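Local coordinates for thiamine pyrophosphokinase (Saccharomyces cerevisiae, PDB 1IG0), which catalyses the transfer of a pyrophosphate group from ATP to thiamine, giving thiamine diphosphate and AMP, and works as a homodimer, at residues I43-I48 / G70-L75; D63-D69 / N92-L98; N233-Y239 / N294-T300; R266-W270 / S287-G292. All coordinates share one frame. Numbering follows the deposited sequence.

The contacts form two pairs on opposite sides of the chain's centre. Contacts 1 and 2, in the catalytic half, come first along the chain, with alternating segments and centres 10 Å apart. They meet at strand 64-68 of contact 2, flanked by I43 of contact 1 and by strand 93-96. Contacts 3 and 4, in the thiamine-binding half, have centres 11 Å apart. Contact 4 is nested inside the loop closed by contact 3; R266 pairs with F297 through the backbone. Centres of the two pairs are 33 to 38 Å apart. One mixed sheet holds the strands of contact 2 and strand 288-289, spanning both halves. Thiamine at contact 4 meets Q122 and Y123 of the second subunit, so the active site is compound.

Contact 1: I43-I48 / G70-L75; sequences ILNQKI and GAANRL
One arginine of a helix, R74, lies along a loop without regular structure and bonds to the side chain of its turn residue. Segment 43-48 starts at the end of strand 38-43, in the parallel part of the large mixed sheet of the alpha/beta catalytic domain, and continues as loop. The helix, 71-78, follows the neighbouring strand 64-68. N45 is the centre of an inverse gamma turn (phi/psi -74/81), with a weak bond from Q46 N to L44 O of 2.9 Å. Its CA is 4.0 Å from A71 CA; further on, K47 CA and R74 CA are 5.6 Å apart. N45 takes chi1 t, and its OD1 accepts R74 NE at 3.0 Å. R74 is m, m, t, and one face of its guanidinium lies against Q46 C and K47 N. G70 leaves room for the asparagine, since a CB there would clash with N45 CG. A71 CB presses on I43 O at 3.0 Å. Further along the helix, I43 CD1 meets L75 CD1 at 4.1 Å, and I48 CD1 comes 4.4 Å from L75 CD1. Both isoleucines are m, t; L75 is t, p. Q46 turns away and hydrogen-bonds to G190 O, weakly, and I192 O. N73 hydrogen-bonds to S100 O and S102 N. Three waters bridge the segments, two of them with one weak bond each. The third donates to R74 O at 2.7 Å and accepts from I48 N at 3.1 Å.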
# COMPACT_ATOMS: atom_id res chain seq x y z
N ILE B 43 10.55 -9.63 11.01
CA ILE B 43 10.69 -8.18 11.10
C ILE B 43 11.37 -7.67 9.84
O ILE B 43 12.51 -8.03 9.55
CB ILE B 43 11.53 -7.77 12.32
CG1 ILE B 43 10.91 -8.35 13.59
CG2 ILE B 43 11.59 -6.25 12.42
CD1 ILE B 43 11.71 -8.06 14.85
N LEU B 44 10.67 -6.83 9.09
CA LEU B 44 11.21 -6.27 7.86
C LEU B 44 11.84 -4.90 8.13
O LEU B 44 11.64 -4.32 9.20
CB LEU B 44 10.11 -6.18 6.80
CG LEU B 44 9.55 -7.56 6.45
CD1 LEU B 44 8.34 -7.44 5.55
CD2 LEU B 44 10.65 -8.39 5.79
N ASN B 45 12.62 -4.40 7.17
CA ASN B 45 13.31 -3.13 7.34
C ASN B 45 12.46 -1.87 7.27
O ASN B 45 12.41 -1.19 6.24
CB ASN B 45 14.47 -3.04 6.35
CG ASN B 45 15.34 -1.82 6.58
OD1 ASN B 45 15.49 -1.36 7.71
ND2 ASN B 45 15.93 -1.30 5.51
N GLN B 46 11.81 -1.56 8.38
CA GLN B 46 10.98 -0.36 8.52
C GLN B 46 10.94 -0.05 10.01
O GLN B 46 11.02 -0.95 10.84
CB GLN B 46 9.56 -0.61 7.99
CG GLN B 46 8.64 0.60 8.15
CD GLN B 46 7.29 0.41 7.48
OE1 GLN B 46 6.39 1.24 7.63
NE2 GLN B 46 7.14 -0.68 6.73
N LYS B 47 10.84 1.23 10.34
CA LYS B 47 10.79 1.63 11.74
C LYS B 47 9.66 0.90 12.47
O LYS B 47 8.53 0.86 11.99
CB LYS B 47 10.59 3.14 11.86
CG LYS B 47 10.61 3.67 13.29
CD LYS B 47 10.39 5.17 13.32
CE LYS B 47 10.43 5.72 14.74
NZ LYS B 47 11.75 5.50 15.38
N ILE B 48 9.99 0.30 13.61
CA ILE B 48 8.99 -0.41 14.40
C ILE B 48 8.22 0.61 15.24
O ILE B 48 8.82 1.48 15.87
CB ILE B 48 9.67 -1.44 15.34
CG1 ILE B 48 10.48 -2.44 14.51
CG2 ILE B 48 8.62 -2.16 16.17
CD1 ILE B 48 11.27 -3.44 15.34
N GLY B 70 18.43 -4.77 7.21
CA GLY B 70 18.30 -3.55 7.99
C GLY B 70 17.36 -3.63 9.18
O GLY B 70 17.43 -2.82 10.10
N ALA B 71 16.47 -4.62 9.16
CA ALA B 71 15.51 -4.80 10.25
C ALA B 71 16.23 -4.95 11.59
O ALA B 71 15.66 -4.68 12.64
CB ALA B 71 14.65 -6.02 9.99
N ALA B 72 17.49 -5.39 11.53
CA ALA B 72 18.28 -5.57 12.74
C ALA B 72 18.51 -4.22 13.40
O ALA B 72 18.49 -4.10 14.62
CB ALA B 72 19.62 -6.22 12.41
N ASN B 73 18.72 -3.19 12.58
CA ASN B 73 18.92 -1.84 13.10
C ASN B 73 17.62 -1.39 13.75
O ASN B 73 17.62 -0.83 14.84
CB ASN B 73 19.28 -0.86 11.97
CG ASN B 73 20.57 -1.22 11.26
OD1 ASN B 73 21.57 -1.56 11.90
ND2 ASN B 73 20.56 -1.12 9.94
N ARG B 74 16.52 -1.64 13.06
CA ARG B 74 15.19 -1.28 13.53
C ARG B 74 14.90 -1.86 14.91
O ARG B 74 14.43 -1.16 15.81
CB ARG B 74 14.13 -1.76 12.54
CG ARG B 74 14.34 -1.28 11.11
CD ARG B 74 14.27 0.23 11.01
NE ARG B 74 14.40 0.69 9.62
CZ ARG B 74 14.31 1.96 9.24
NH1 ARG B 74 14.10 2.91 10.15
NH2 ARG B 74 14.44 2.28 7.96
N LEU B 75 15.19 -3.15 15.08
CA LEU B 75 14.96 -3.83 16.35
C LEU B 75 15.89 -3.26 17.41
O LEU B 75 15.48 -2.97 18.53
CB LEU B 75 15.21 -5.33 16.20
CG LEU B 75 15.01 -6.18 17.46
CD1 LEU B 75 13.56 -6.09 17.92
CD2 LEU B 75 15.40 -7.63 17.16
O HOH W 1 17.67 -0.06 8.67
O HOH W 2 13.67 1.19 5.67
O HOH W 3 12.78 0.79 14.94

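Contact 2: D63-D69 / N92-L98; sequences DLKVCAD and NYIIGDL
Strands 64-68 and 93-96 are parallel neighbours in the catalytic part of the large mixed sheet. Their axes approach to 4.8 Å and cross at -31°. V66 pairs with Y93, C67 with I94 and A68 with I95. L64 (t, p) pushes CD1 into the hollow between N92 CB, at 3.3 Å, and the edge of the Y93 ring, 3.6 Å from CE1. V66 CG2 sits 4.1 Å from Y93 CD1. On the other face, C67 CB meets I94 CG1 at 4.1 Å. D69 CB packs 4.1 Å from G96 CA, where a CB on G96 would clash; the backbone angles of G96 also call for glycine. C67 N donates to Y93 O at 2.9 Å, and D69 N to I95 O at 2.8 Å. N92 (chi1 m) bends in, and its OD1 accepts K65 N at 2.8 Å. D69 OD2 lies 3.5 Å from D97 OD2. D97 OD2 accepts from D99 N, and D69 OD2 has a weak bond to S100 OG. Two acidic groups thus concentrate negative charge at the C-terminal ends of the strands, the D97 side chain about 6 Å from bound thiamine.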
# COMPACT_ATOMS: atom_id res chain seq x y z
N ASP B 63 7.76 -18.75 17.83
CA ASP B 63 9.00 -19.48 18.08
C ASP B 63 10.23 -18.81 17.47
O ASP B 63 11.09 -18.30 18.20
CB ASP B 63 8.87 -20.91 17.55
CG ASP B 63 10.15 -21.70 17.67
OD1 ASP B 63 10.93 -21.44 18.62
OD2 ASP B 63 10.38 -22.60 16.83
N LEU B 64 10.32 -18.81 16.15
CA LEU B 64 11.46 -18.22 15.46
C LEU B 64 11.27 -16.73 15.18
O LEU B 64 10.16 -16.27 14.91
CB LEU B 64 11.69 -18.94 14.13
CG LEU B 64 12.94 -18.55 13.33
CD1 LEU B 64 14.18 -19.07 14.03
CD2 LEU B 64 12.86 -19.13 11.93
N LYS B 65 12.36 -15.97 15.28
CA LYS B 65 12.34 -14.54 15.00
C LYS B 65 13.42 -14.25 13.98
O LYS B 65 14.59 -14.55 14.19
CB LYS B 65 12.59 -13.71 16.27
CG LYS B 65 11.48 -13.77 17.30
CD LYS B 65 11.59 -15.01 18.16
CE LYS B 65 10.49 -15.04 19.21
NZ LYS B 65 10.68 -16.18 20.15
N VAL B 66 13.02 -13.65 12.86
CA VAL B 66 13.96 -13.34 11.79
C VAL B 66 13.96 -11.86 11.44
O VAL B 66 12.91 -11.23 11.34
CB VAL B 66 13.64 -14.15 10.52
CG1 VAL B 66 14.57 -13.76 9.38
CG2 VAL B 66 13.77 -15.65 10.81
N CYS B 67 15.16 -11.31 11.25
CA CYS B 67 15.32 -9.91 10.88
C CYS B 67 15.83 -9.83 9.45
O CYS B 67 16.83 -10.48 9.10
CB CYS B 67 16.32 -9.21 11.81
SG CYS B 67 15.65 -8.72 13.41
N ALA B 68 15.15 -9.06 8.62
CA ALA B 68 15.55 -8.89 7.23
C ALA B 68 16.55 -7.74 7.10
O ALA B 68 16.16 -6.57 7.10
CB ALA B 68 14.34 -8.64 6.35
N ASP B 69 17.82 -8.09 6.99
CA ASP B 69 18.91 -7.13 6.84
C ASP B 69 18.79 -5.92 7.77
O ASP B 69 19.02 -6.03 8.97
CB ASP B 69 18.98 -6.66 5.39
CG ASP B 69 20.26 -5.91 5.07
OD1 ASP B 69 21.15 -5.86 5.95
OD2 ASP B 69 20.38 -5.38 3.95
N ASN B 92 16.69 -14.79 16.02
CA ASN B 92 17.40 -16.04 15.76
C ASN B 92 18.31 -15.89 14.55
O ASN B 92 19.43 -16.38 14.54
CB ASN B 92 16.42 -17.19 15.53
CG ASN B 92 15.57 -17.49 16.75
OD1 ASN B 92 14.47 -16.95 16.90
ND2 ASN B 92 16.08 -18.33 17.64
N TYR B 93 17.81 -15.19 13.52
CA TYR B 93 18.59 -14.97 12.31
C TYR B 93 18.51 -13.53 11.81
O TYR B 93 17.56 -12.80 12.09
CB TYR B 93 18.10 -15.84 11.15
CG TYR B 93 18.14 -17.33 11.34
CD1 TYR B 93 17.02 -18.03 11.80
CD2 TYR B 93 19.27 -18.06 10.99
CE1 TYR B 93 17.03 -19.42 11.90
CE2 TYR B 93 19.30 -19.45 11.08
CZ TYR B 93 18.17 -20.12 11.54
OH TYR B 93 18.18 -21.50 11.61
N ILE B 94 19.53 -13.14 11.05
CA ILE B 94 19.62 -11.85 10.40
C ILE B 94 20.14 -12.25 9.03
O ILE B 94 21.21 -12.86 8.92
CB ILE B 94 20.63 -10.90 11.06
CG1 ILE B 94 20.15 -10.48 12.45
CG2 ILE B 94 20.82 -9.67 10.18
CD1 ILE B 94 21.08 -9.50 13.15
N ILE B 95 19.39 -11.93 7.98
CA ILE B 95 19.81 -12.31 6.64
C ILE B 95 19.58 -11.20 5.62
O ILE B 95 18.61 -10.45 5.70
CB ILE B 95 19.08 -13.60 6.19
CG1 ILE B 95 19.67 -14.11 4.88
CG2 ILE B 95 17.59 -13.33 6.07
CD1 ILE B 95 19.18 -15.49 4.49
N GLY B 96 20.51 -11.10 4.66
CA GLY B 96 20.43 -10.08 3.63
C GLY B 96 21.84 -9.77 3.15
O GLY B 96 22.78 -10.47 3.53
N ASP B 97 22.01 -8.74 2.32
CA ASP B 97 23.34 -8.40 1.83
C ASP B 97 24.16 -7.76 2.95
O ASP B 97 25.39 -7.70 2.88
CB ASP B 97 23.27 -7.49 0.60
CG ASP B 97 22.71 -6.12 0.90
OD1 ASP B 97 21.83 -5.67 0.15
OD2 ASP B 97 23.17 -5.49 1.88
N LEU B 98 23.46 -7.27 3.97
CA LEU B 98 24.07 -6.66 5.15
C LEU B 98 24.78 -5.31 5.02
O LEU B 98 25.40 -4.86 5.98
CB LEU B 98 25.05 -7.66 5.78
CG LEU B 98 24.56 -9.10 5.94
CD1 LEU B 98 25.62 -9.92 6.67
CD2 LEU B 98 23.24 -9.13 6.69
O HOH W 4 13.72 -19.73 18.77

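Contact 3: N233-Y239 / N294-T300; sequences NGTLIEY and NCCFIDT
Strands 235-238 and 295-300 are antiparallel neighbours in the mixed sheet of the thiamine-binding half. Strand 23-26 flanks one and strand 260-266 the other. Their axes approach to 4.6 Å at 159°. T235-I298 and I237-C296 are hydrogen-bonded pairs; L236-F297 and E238-C295 are non-hydrogen-bonded. T235 N to I298 O is 2.9 Å and I298 N to T235 O is 3.0 Å. I237 N to C296 O is 2.7 Å and C296 N to I237 O is 2.8 Å. N233 N to T300 O (2.7 Å) and Y239 N to N294 O (3.0 Å) extend the pairing.

On one face I237 and I298, both m, t, bring their CD1 atoms to 4.0 Å; C296 (t) lies beside them. On the other, L236 (t, p) sets CD1 3.9 Å from C295 CB and 4.2 Å from F297 CB. F297 (t, chi2 68°) swings its ring back to G234, with CE1 3.6 Å from G234 CA. G234 (phi/psi 111/103) leaves room for it, and its backbone calls for glycine: a CB would jam against the preceding carbonyl. Y239 adopts p, chi2 76°, so one ring face lies over N294 C and C295 N. Its OH bonds to G292 O, and its ring meets that of F290. Water 5 accepts from G234 N (2.7 Å) and T300 N (2.9 Å) and donates to I298 O (2.8 Å). Inter-strand bonds, with water 5 at the G234 end, pair much of the facing backbone polarity, and the side chains that meet are mostly apolar.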
# COMPACT_ATOMS: atom_id res chain seq x y z
N ASN B 233 -13.46 -19.73 -3.32
CA ASN B 233 -14.54 -20.69 -3.12
C ASN B 233 -15.20 -20.82 -1.74
O ASN B 233 -15.82 -21.84 -1.45
CB ASN B 233 -14.06 -22.06 -3.58
CG ASN B 233 -13.73 -22.09 -5.06
OD1 ASN B 233 -12.94 -22.92 -5.51
ND2 ASN B 233 -14.34 -21.19 -5.83
N GLY B 234 -15.08 -19.79 -0.91
CA GLY B 234 -15.73 -19.85 0.39
C GLY B 234 -14.87 -19.97 1.62
O GLY B 234 -14.38 -21.06 1.93
N THR B 235 -14.69 -18.86 2.32
CA THR B 235 -13.90 -18.83 3.55
C THR B 235 -14.73 -18.20 4.65
O THR B 235 -15.30 -17.12 4.48
CB THR B 235 -12.61 -17.99 3.37
OG1 THR B 235 -11.72 -18.66 2.47
CG2 THR B 235 -11.91 -17.80 4.71
N LEU B 236 -14.80 -18.88 5.79
CA LEU B 236 -15.57 -18.38 6.92
C LEU B 236 -14.63 -17.76 7.95
O LEU B 236 -13.80 -18.45 8.54
CB LEU B 236 -16.37 -19.51 7.57
CG LEU B 236 -17.24 -19.10 8.76
CD1 LEU B 236 -18.40 -18.24 8.26
CD2 LEU B 236 -17.76 -20.33 9.47
N ILE B 237 -14.77 -16.46 8.15
CA ILE B 237 -13.96 -15.74 9.12
C ILE B 237 -14.71 -15.75 10.45
O ILE B 237 -15.85 -15.28 10.54
CB ILE B 237 -13.73 -14.28 8.68
CG1 ILE B 237 -13.00 -14.26 7.34
CG2 ILE B 237 -12.93 -13.54 9.75
CD1 ILE B 237 -12.88 -12.89 6.74
N GLU B 238 -14.07 -16.28 11.49
CA GLU B 238 -14.69 -16.36 12.80
C GLU B 238 -14.06 -15.39 13.80
O GLU B 238 -12.87 -15.07 13.71
CB GLU B 238 -14.60 -17.79 13.33
CG GLU B 238 -15.29 -18.81 12.44
CD GLU B 238 -15.30 -20.20 13.05
OE1 GLU B 238 -15.76 -20.34 14.20
OE2 GLU B 238 -14.84 -21.15 12.38
N TYR B 239 -14.86 -14.94 14.75
CA TYR B 239 -14.39 -14.02 15.77
C TYR B 239 -15.31 -13.97 16.98
O TYR B 239 -16.53 -14.09 16.86
CB TYR B 239 -14.23 -12.61 15.19
CG TYR B 239 -15.39 -12.14 14.33
CD1 TYR B 239 -16.60 -11.73 14.91
CD2 TYR B 239 -15.29 -12.13 12.94
CE1 TYR B 239 -17.67 -11.31 14.12
CE2 TYR B 239 -16.36 -11.72 12.14
CZ TYR B 239 -17.54 -11.31 12.73
OH TYR B 239 -18.59 -10.91 11.93
N ASN B 294 -20.91 -13.42 15.06
CA ASN B 294 -19.67 -14.13 15.36
C ASN B 294 -18.88 -14.61 14.14
O ASN B 294 -17.84 -15.26 14.30
CB ASN B 294 -19.97 -15.33 16.23
CG ASN B 294 -20.93 -16.30 15.57
OD1 ASN B 294 -22.14 -16.05 15.50
ND2 ASN B 294 -20.40 -17.40 15.05
N CYS B 295 -19.35 -14.32 12.94
CA CYS B 295 -18.63 -14.76 11.75
C CYS B 295 -19.09 -14.09 10.46
O CYS B 295 -20.21 -13.59 10.36
CB CYS B 295 -18.73 -16.28 11.60
SG CYS B 295 -20.41 -16.93 11.42
N CYS B 296 -18.20 -14.08 9.48
CA CYS B 296 -18.45 -13.49 8.17
C CYS B 296 -18.01 -14.48 7.10
O CYS B 296 -16.95 -15.09 7.21
CB CYS B 296 -17.67 -12.18 8.04
SG CYS B 296 -17.80 -11.41 6.42
N PHE B 297 -18.83 -14.63 6.06
CA PHE B 297 -18.53 -15.56 4.97
C PHE B 297 -18.21 -14.80 3.69
O PHE B 297 -18.95 -13.92 3.28
CB PHE B 297 -19.72 -16.48 4.74
CG PHE B 297 -19.52 -17.47 3.61
CD1 PHE B 297 -18.59 -18.50 3.73
CD2 PHE B 297 -20.27 -17.37 2.45
CE1 PHE B 297 -18.42 -19.42 2.69
CE2 PHE B 297 -20.11 -18.28 1.41
CZ PHE B 297 -19.18 -19.31 1.53
N ILE B 298 -17.08 -15.15 3.07
CA ILE B 298 -16.67 -14.52 1.83
C ILE B 298 -16.33 -15.59 0.80
O ILE B 298 -15.45 -16.43 1.03
CB ILE B 298 -15.44 -13.61 2.04
CG1 ILE B 298 -15.81 -12.46 2.97
CG2 ILE B 298 -14.96 -13.06 0.69
CD1 ILE B 298 -14.65 -11.57 3.37
N ASP B 299 -17.03 -15.57 -0.33
CA ASP B 299 -16.82 -16.55 -1.39
C ASP B 299 -16.41 -15.85 -2.68
O ASP B 299 -17.23 -15.22 -3.34
CB ASP B 299 -18.11 -17.34 -1.61
CG ASP B 299 -17.95 -18.45 -2.64
OD1 ASP B 299 -16.86 -18.55 -3.24
OD2 ASP B 299 -18.91 -19.22 -2.85
N THR B 300 -15.14 -15.98 -3.03
CA THR B 300 -14.61 -15.37 -4.25
C THR B 300 -14.17 -16.44 -5.24
O THR B 300 -13.84 -17.56 -4.86
CB THR B 300 -13.42 -14.45 -3.94
OG1 THR B 300 -12.42 -15.17 -3.20
CG2 THR B 300 -13.87 -13.23 -3.15
O HOH W 5 -13.74 -17.39 -0.95

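Contact 4: R266-W270 / S287-G292; sequences RGLKW and SNRFVG. With VIB (3-(4-amino-2-methyl-pyrimidin-5-ylmethyl)-5-(2-hydroxy-ethyl)-4-methyl-thiazol-3-ium), chain C.
G267 O accepts two backbone hydrogens, from V291 N at 2.8 Å and G292 N at 3.2 Å. G267 has phi/psi 108/11, which calls for glycine. D271 accepts from G267 N and L268 N, and L268 O accepts from N8 ND2. The segments run roughly opposite, 147° apart. L268 and F290 form a single bridge, CA to CA 4.6 Å, and K269 N donates to R289 O at 2.8 Å. N288 (chi1 t) does the rest: its OD1 accepts W270 N at 3.2 Å and R289 N at 2.8 Å, and its ND2 donates to W270 O at 3.1 Å and to S285 OG.

This is one wall of the thiamine pocket in the vitamin B1-binding domain, where the chain turns a corner at S287. W270 (m, chi2 -85°) lays one ring face over the ligand amino group, with NE1 3.5 Å from VIB N4A. W270 NE1 bonds to E7 OE1, and Y123 of the second subunit meets the tryptophan edge-to-face. N288 ND2 lies 3.4 Å from VIB N1A. S287 OG accepts a weak bond from VIB O1 at 3.4 Å, while S287 N donates to D197 of the second subunit.

The R289 guanidinium stands with one face toward W270 CZ3 and K269 CG. K269 NZ and R289 NH1 are 4.6 Å apart, like charges that both bridge to E10; K269 NZ also reaches N8 O. L268 (m, t) sets CD2 3.8 Å from F290 CD2, and V291 CG1 is 3.4 Å from K269 CA.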
# COMPACT_ATOMS: atom_id res chain seq x y z
N ARG B 266 -21.66 -12.98 3.27
CA ARG B 266 -22.72 -12.99 4.27
C ARG B 266 -22.08 -12.50 5.56
O ARG B 266 -21.09 -13.08 6.02
CB ARG B 266 -23.27 -14.40 4.47
CG ARG B 266 -23.99 -14.99 3.26
CD ARG B 266 -24.58 -16.36 3.60
NE ARG B 266 -25.36 -16.92 2.50
CZ ARG B 266 -26.01 -18.08 2.56
NH1 ARG B 266 -25.98 -18.81 3.66
NH2 ARG B 266 -26.69 -18.51 1.50
N GLY B 267 -22.61 -11.43 6.14
CA GLY B 267 -22.05 -10.94 7.37
C GLY B 267 -21.28 -9.63 7.27
O GLY B 267 -20.59 -9.25 8.21
N LEU B 268 -21.37 -8.97 6.12
CA LEU B 268 -20.70 -7.69 5.92
C LEU B 268 -21.79 -6.62 5.86
O LEU B 268 -22.88 -6.86 5.34
CB LEU B 268 -19.91 -7.69 4.61
CG LEU B 268 -18.67 -8.59 4.50
CD1 LEU B 268 -18.13 -8.53 3.07
CD2 LEU B 268 -17.61 -8.15 5.49
N LYS B 269 -21.50 -5.43 6.41
CA LYS B 269 -22.47 -4.34 6.40
C LYS B 269 -23.07 -4.22 5.01
O LYS B 269 -24.26 -3.95 4.85
CB LYS B 269 -21.78 -3.03 6.80
CG LYS B 269 -22.70 -1.81 6.78
CD LYS B 269 -23.85 -1.93 7.77
CE LYS B 269 -24.71 -0.68 7.74
NZ LYS B 269 -25.88 -0.77 8.67
N TRP B 270 -22.23 -4.42 4.00
CA TRP B 270 -22.65 -4.38 2.61
C TRP B 270 -22.30 -5.73 1.99
O TRP B 270 -21.15 -5.97 1.61
CB TRP B 270 -21.93 -3.25 1.87
CG TRP B 270 -22.44 -1.89 2.25
CD1 TRP B 270 -23.52 -1.24 1.72
CD2 TRP B 270 -21.90 -1.02 3.25
NE1 TRP B 270 -23.69 -0.02 2.34
CE2 TRP B 270 -22.71 0.14 3.28
CE3 TRP B 270 -20.82 -1.11 4.14
CZ2 TRP B 270 -22.46 1.20 4.16
CZ3 TRP B 270 -20.57 -0.05 5.01
CH2 TRP B 270 -21.40 1.09 5.02
N SER B 287 -13.91 0.21 3.15
CA SER B 287 -14.68 0.75 4.26
C SER B 287 -15.91 -0.10 4.58
O SER B 287 -16.96 0.42 4.95
CB SER B 287 -15.12 2.19 3.95
OG SER B 287 -14.01 3.07 3.96
N ASN B 288 -15.78 -1.41 4.41
CA ASN B 288 -16.88 -2.30 4.74
C ASN B 288 -16.65 -2.64 6.21
O ASN B 288 -15.72 -2.11 6.82
CB ASN B 288 -16.81 -3.58 3.90
CG ASN B 288 -18.18 -4.20 3.66
OD1 ASN B 288 -19.04 -4.20 4.54
ND2 ASN B 288 -18.38 -4.75 2.46
N ARG B 289 -17.48 -3.49 6.78
CA ARG B 289 -17.32 -3.86 8.18
C ARG B 289 -18.13 -5.12 8.49
O ARG B 289 -19.12 -5.40 7.82
CB ARG B 289 -17.77 -2.72 9.09
CG ARG B 289 -19.28 -2.62 9.26
CD ARG B 289 -19.68 -1.40 10.06
NE ARG B 289 -19.51 -0.17 9.30
CZ ARG B 289 -20.45 0.75 9.13
NH1 ARG B 289 -21.65 0.58 9.68
NH2 ARG B 289 -20.20 1.84 8.42
N PHE B 290 -17.69 -5.87 9.49
CA PHE B 290 -18.38 -7.09 9.89
C PHE B 290 -19.68 -6.74 10.63
O PHE B 290 -19.70 -5.83 11.46
CB PHE B 290 -17.50 -7.92 10.83
CG PHE B 290 -16.22 -8.40 10.21
CD1 PHE B 290 -15.04 -8.39 10.95
CD2 PHE B 290 -16.19 -8.90 8.91
CE1 PHE B 290 -13.85 -8.87 10.41
CE2 PHE B 290 -15.00 -9.38 8.36
CZ PHE B 290 -13.83 -9.36 9.11
N VAL B 291 -20.75 -7.46 10.32
CA VAL B 291 -22.03 -7.25 10.99
C VAL B 291 -22.51 -8.59 11.53
O VAL B 291 -23.44 -8.64 12.34
CB VAL B 291 -23.10 -6.65 10.05
CG1 VAL B 291 -22.68 -5.25 9.64
CG2 VAL B 291 -23.30 -7.55 8.84
N GLY B 292 -21.88 -9.66 11.08
CA GLY B 292 -22.24 -10.98 11.56
C GLY B 292 -21.87 -11.06 13.03
O GLY B 292 -20.77 -10.66 13.41
CM2 VIB C . -19.87 -3.33 -1.78
N4A VIB C . -21.21 1.05 0.11
CM4 VIB C . -18.70 3.24 3.97
O1 VIB C . -15.15 5.53 1.86
C7 VIB C . -15.91 5.82 3.04
C6 VIB C . -17.42 5.74 2.71
C2 VIB C . -18.03 2.59 0.49
S1 VIB C . -17.34 4.23 0.22
C5 VIB C . -17.72 4.44 1.97
C4 VIB C . -18.28 3.32 2.51
N3 VIB C . -18.43 2.37 1.66
C7A VIB C . -19.02 1.04 2.01
C4A VIB C . -20.33 -0.05 0.11
N3A VIB C . -20.53 -1.10 -0.80
C2A VIB C . -19.66 -2.20 -0.81
N1A VIB C . -18.58 -2.25 0.10
C6A VIB C . -18.38 -1.19 1.01
C5A VIB C . -19.25 -0.09 1.03